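Local coordinates for uncharacterized protein (PDB 4PAR) that cleaves DNA containing 5-hydroxymethylcytosine, joining a Vsr-like endonuclease domain to an SRA-like domain that probably recognises the modified base, at residues F[246-251]-F[297-302]. The protein carries 3 engineered substitutions. Numbering follows the deposited sequence.
Sequences TEKSTD and DLKDGA
The backbones of Glu247 and Ala302 pair antiparallel, the N-H of Glu247 coming in above the plane of the Ala302 carbonyl. Glu247 N donates to Ala302 O at 2.9 Å with an N-H...O angle of 159°. The return bond, Ala302 N to Glu247 O at 3.0 Å, is weak and bent. Thr246 CA adds a C-H...O contact to Ala302 O at 3.3 Å. On one face of this pair the CB atoms of Glu247 and Ala302 touch at 3.8 Å, and both side chains lie against Trp262 of helix 252-264. Glu247 CG stands anti to the backbone N (chi1 -176°), and the extended chain carries the carboxylate beyond the pairing, where OE1 forms a salt bridge with Arg269 and a weak hydrogen bond with Trp304 NE1. Past the paired residues, the extended Lys248 side chain lies alongside the Lys299 backbone, though its close approach to the carbonyl is doubtful; its NZ lies 6.5 Å from Asp300 OD1, too far for a salt bridge. Leu298 to Gly301 form a type II' turn, closed by Gly301 N to Leu298 O at 2.8 Å, and Gly301 has a positive phi that suits glycine. This turn-bearing connection between strands 283-295 and 302-312 brings Ala302 to the end of strand 244-247, where it makes an antiparallel hydrogen-bonded pair with Glu247 in the mixed sheet of the SRA-like domain.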
ATOM      1  N   THR F 246     -14.270 -14.261  26.223  1.00100.71           N
ATOM      2  CA  THR F 246     -15.707 -14.086  26.027  1.00100.72           C
ATOM      3  C   THR F 246     -16.084 -14.159  24.550  1.00101.44           C
ATOM      4  O   THR F 246     -15.480 -13.482  23.704  1.00 99.87           O
ATOM      5  CB  THR F 246     -16.214 -12.745  26.601  1.00102.90           C
ATOM      6  OG1 THR F 246     -15.822 -11.665  25.742  1.00105.90           O
ATOM      7  CG2 THR F 246     -15.663 -12.513  28.002  1.00106.13           C
ATOM      8  N   GLU F 247     -17.080 -14.995  24.257  1.00106.51           N
ATOM      9  CA  GLU F 247     -17.620 -15.147  22.907  1.00108.25           C
ATOM     10  C   GLU F 247     -19.055 -14.626  22.802  1.00116.05           C
ATOM     11  O   GLU F 247     -19.903 -14.900  23.662  1.00150.02           O
ATOM     12  CB  GLU F 247     -17.569 -16.611  22.459  1.00109.17           C
ATOM     13  CG  GLU F 247     -18.032 -16.812  21.016  1.00118.23           C
ATOM     14  CD  GLU F 247     -17.898 -18.246  20.529  1.00118.21           C
ATOM     15  OE1 GLU F 247     -17.644 -19.145  21.361  1.00111.56           O
ATOM     16  OE2 GLU F 247     -18.047 -18.472  19.307  1.00113.57           O
ATOM     17  N   LYS F 248     -19.296 -13.878  21.727  1.00110.82           N
ATOM     18  CA  LYS F 248     -20.575 -13.251  21.427  1.00114.91           C
ATOM     19  C   LYS F 248     -20.735 -13.261  19.909  1.00118.17           C
ATOM     20  O   LYS F 248     -19.964 -13.918  19.217  1.00116.57           O
ATOM     21  CB  LYS F 248     -20.629 -11.822  21.983  1.00115.67           C
ATOM     22  CG  LYS F 248     -22.018 -11.211  22.025  1.00126.60           C
ATOM     23  CD  LYS F 248     -21.986  -9.691  22.187  1.00134.64           C
ATOM     24  CE  LYS F 248     -23.407  -9.117  22.198  1.00141.68           C
ATOM     25  NZ  LYS F 248     -23.529  -7.765  22.820  1.00142.09           N
ATOM     26  N   SER F 249     -21.734 -12.547  19.399  1.00129.05           N
ATOM     27  CA  SER F 249     -21.895 -12.340  17.965  1.00126.72           C
ATOM     28  C   SER F 249     -22.591 -11.009  17.707  1.00132.24           C
ATOM     29  O   SER F 249     -23.206 -10.438  18.606  1.00136.73           O
ATOM     30  CB  SER F 249     -22.684 -13.483  17.327  1.00122.91           C
ATOM     31  OG  SER F 249     -23.007 -13.190  15.980  1.00123.77           O
ATOM     32  N   THR F 250     -22.479 -10.511  16.479  1.00135.54           N
ATOM     33  CA  THR F 250     -23.104  -9.247  16.100  1.00144.32           C
ATOM     34  C   THR F 250     -24.624  -9.335  16.170  1.00157.28           C
ATOM     35  O   THR F 250     -25.274  -8.479  16.771  1.00169.16           O
ATOM     36  CB  THR F 250     -22.686  -8.820  14.683  1.00148.50           C
ATOM     37  OG1 THR F 250     -22.977  -9.876  13.758  1.00153.66           O
ATOM     38  CG2 THR F 250     -21.196  -8.514  14.643  1.00134.15           C
ATOM     39  N   ASP F 251     -25.186 -10.367  15.548  1.00163.02           N
ATOM     40  CA  ASP F 251     -26.618 -10.631  15.644  1.00168.87           C
ATOM     41  C   ASP F 251     -26.934 -11.309  16.972  1.00163.93           C
ATOM     42  O   ASP F 251     -26.321 -12.320  17.321  1.00158.16           O
ATOM     43  CB  ASP F 251     -27.096 -11.506  14.482  1.00168.50           C
ATOM     44  CG  ASP F 251     -27.098 -10.773  13.155  1.00164.05           C
ATOM     45  OD1 ASP F 251     -26.245  -9.879  12.966  1.00167.98           O
ATOM     46  OD2 ASP F 251     -27.953 -11.095  12.301  1.00157.97           O
ATOM     47  N   ASP F 297     -25.315 -16.563  28.249  1.00158.48           N
ATOM     48  CA  ASP F 297     -25.786 -15.185  28.511  1.00164.87           C
ATOM     49  C   ASP F 297     -26.138 -14.395  27.224  1.00168.83           C
ATOM     50  O   ASP F 297     -25.997 -14.918  26.100  1.00167.71           O
ATOM     51  CB  ASP F 297     -24.713 -14.402  29.277  1.00158.38           C
ATOM     52  CG  ASP F 297     -25.292 -13.327  30.176  1.00156.67           C
ATOM     53  OD1 ASP F 297     -26.012 -12.439  29.673  1.00152.31           O
ATOM     54  OD2 ASP F 297     -25.039 -13.396  31.398  1.00151.03           O
ATOM     55  N   LEU F 298     -26.604 -13.149  27.394  1.00174.05           N
ATOM     56  CA  LEU F 298     -26.543 -12.171  26.306  1.00170.64           C
ATOM     57  C   LEU F 298     -25.275 -11.317  26.481  1.00160.79           C
ATOM     58  O   LEU F 298     -24.489 -11.591  27.380  1.00158.76           O
ATOM     59  CB  LEU F 298     -27.786 -11.299  26.273  1.00176.31           C
ATOM     60  CG  LEU F 298     -27.855 -10.120  27.269  1.00172.37           C
ATOM     61  CD1 LEU F 298     -27.800  -8.815  26.537  1.00173.27           C
ATOM     62  CD2 LEU F 298     -29.120 -10.218  28.124  1.00168.86           C
ATOM     63  N   LYS F 299     -25.037 -10.340  25.606  1.00156.32           N
ATOM     64  CA  LYS F 299     -23.884  -9.457  25.776  1.00161.17           C
ATOM     65  C   LYS F 299     -22.622 -10.332  25.848  1.00163.35           C
ATOM     66  O   LYS F 299     -22.324 -11.033  24.896  1.00158.07           O
ATOM     67  CB  LYS F 299     -24.073  -8.589  27.014  1.00159.15           C
ATOM     68  CG  LYS F 299     -23.047  -7.468  27.258  1.00154.27           C
ATOM     69  CD  LYS F 299     -23.334  -6.910  28.639  1.00150.11           C
ATOM     70  CE  LYS F 299     -22.339  -5.894  29.129  1.00147.52           C
ATOM     71  NZ  LYS F 299     -22.772  -5.316  30.434  1.00139.21           N
ATOM     72  N   ASP F 300     -21.902 -10.330  26.973  1.00169.14           N
ATOM     73  CA  ASP F 300     -20.689 -11.159  27.148  1.00164.28           C
ATOM     74  C   ASP F 300     -20.946 -12.629  26.793  1.00160.42           C
ATOM     75  O   ASP F 300     -20.053 -13.316  26.287  1.00152.70           O
ATOM     76  CB  ASP F 300     -20.151 -11.043  28.587  1.00164.83           C
ATOM     77  CG  ASP F 300     -19.592  -9.656  28.887  1.00157.60           C
ATOM     78  OD1 ASP F 300     -19.987  -8.707  28.179  1.00157.43           O
ATOM     79  OD2 ASP F 300     -18.763  -9.505  29.812  1.00149.15           O
ATOM     80  N   GLY F 301     -22.168 -13.098  27.043  1.00164.04           N
ATOM     81  CA  GLY F 301     -22.612 -14.372  26.500  1.00161.83           C
ATOM     82  C   GLY F 301     -21.757 -15.539  26.937  1.00150.15           C
ATOM     83  O   GLY F 301     -21.639 -15.810  28.131  1.00165.58           O
ATOM     84  N   ALA F 302     -21.173 -16.237  25.967  1.00119.75           N
ATOM     85  CA  ALA F 302     -20.313 -17.380  26.266  1.00114.18           C
ATOM     86  C   ALA F 302     -19.031 -16.949  26.977  1.00118.78           C
ATOM     87  O   ALA F 302     -18.423 -15.942  26.623  1.00126.92           O
ATOM     88  CB  ALA F 302     -19.973 -18.134  24.989  1.00112.53           C
TER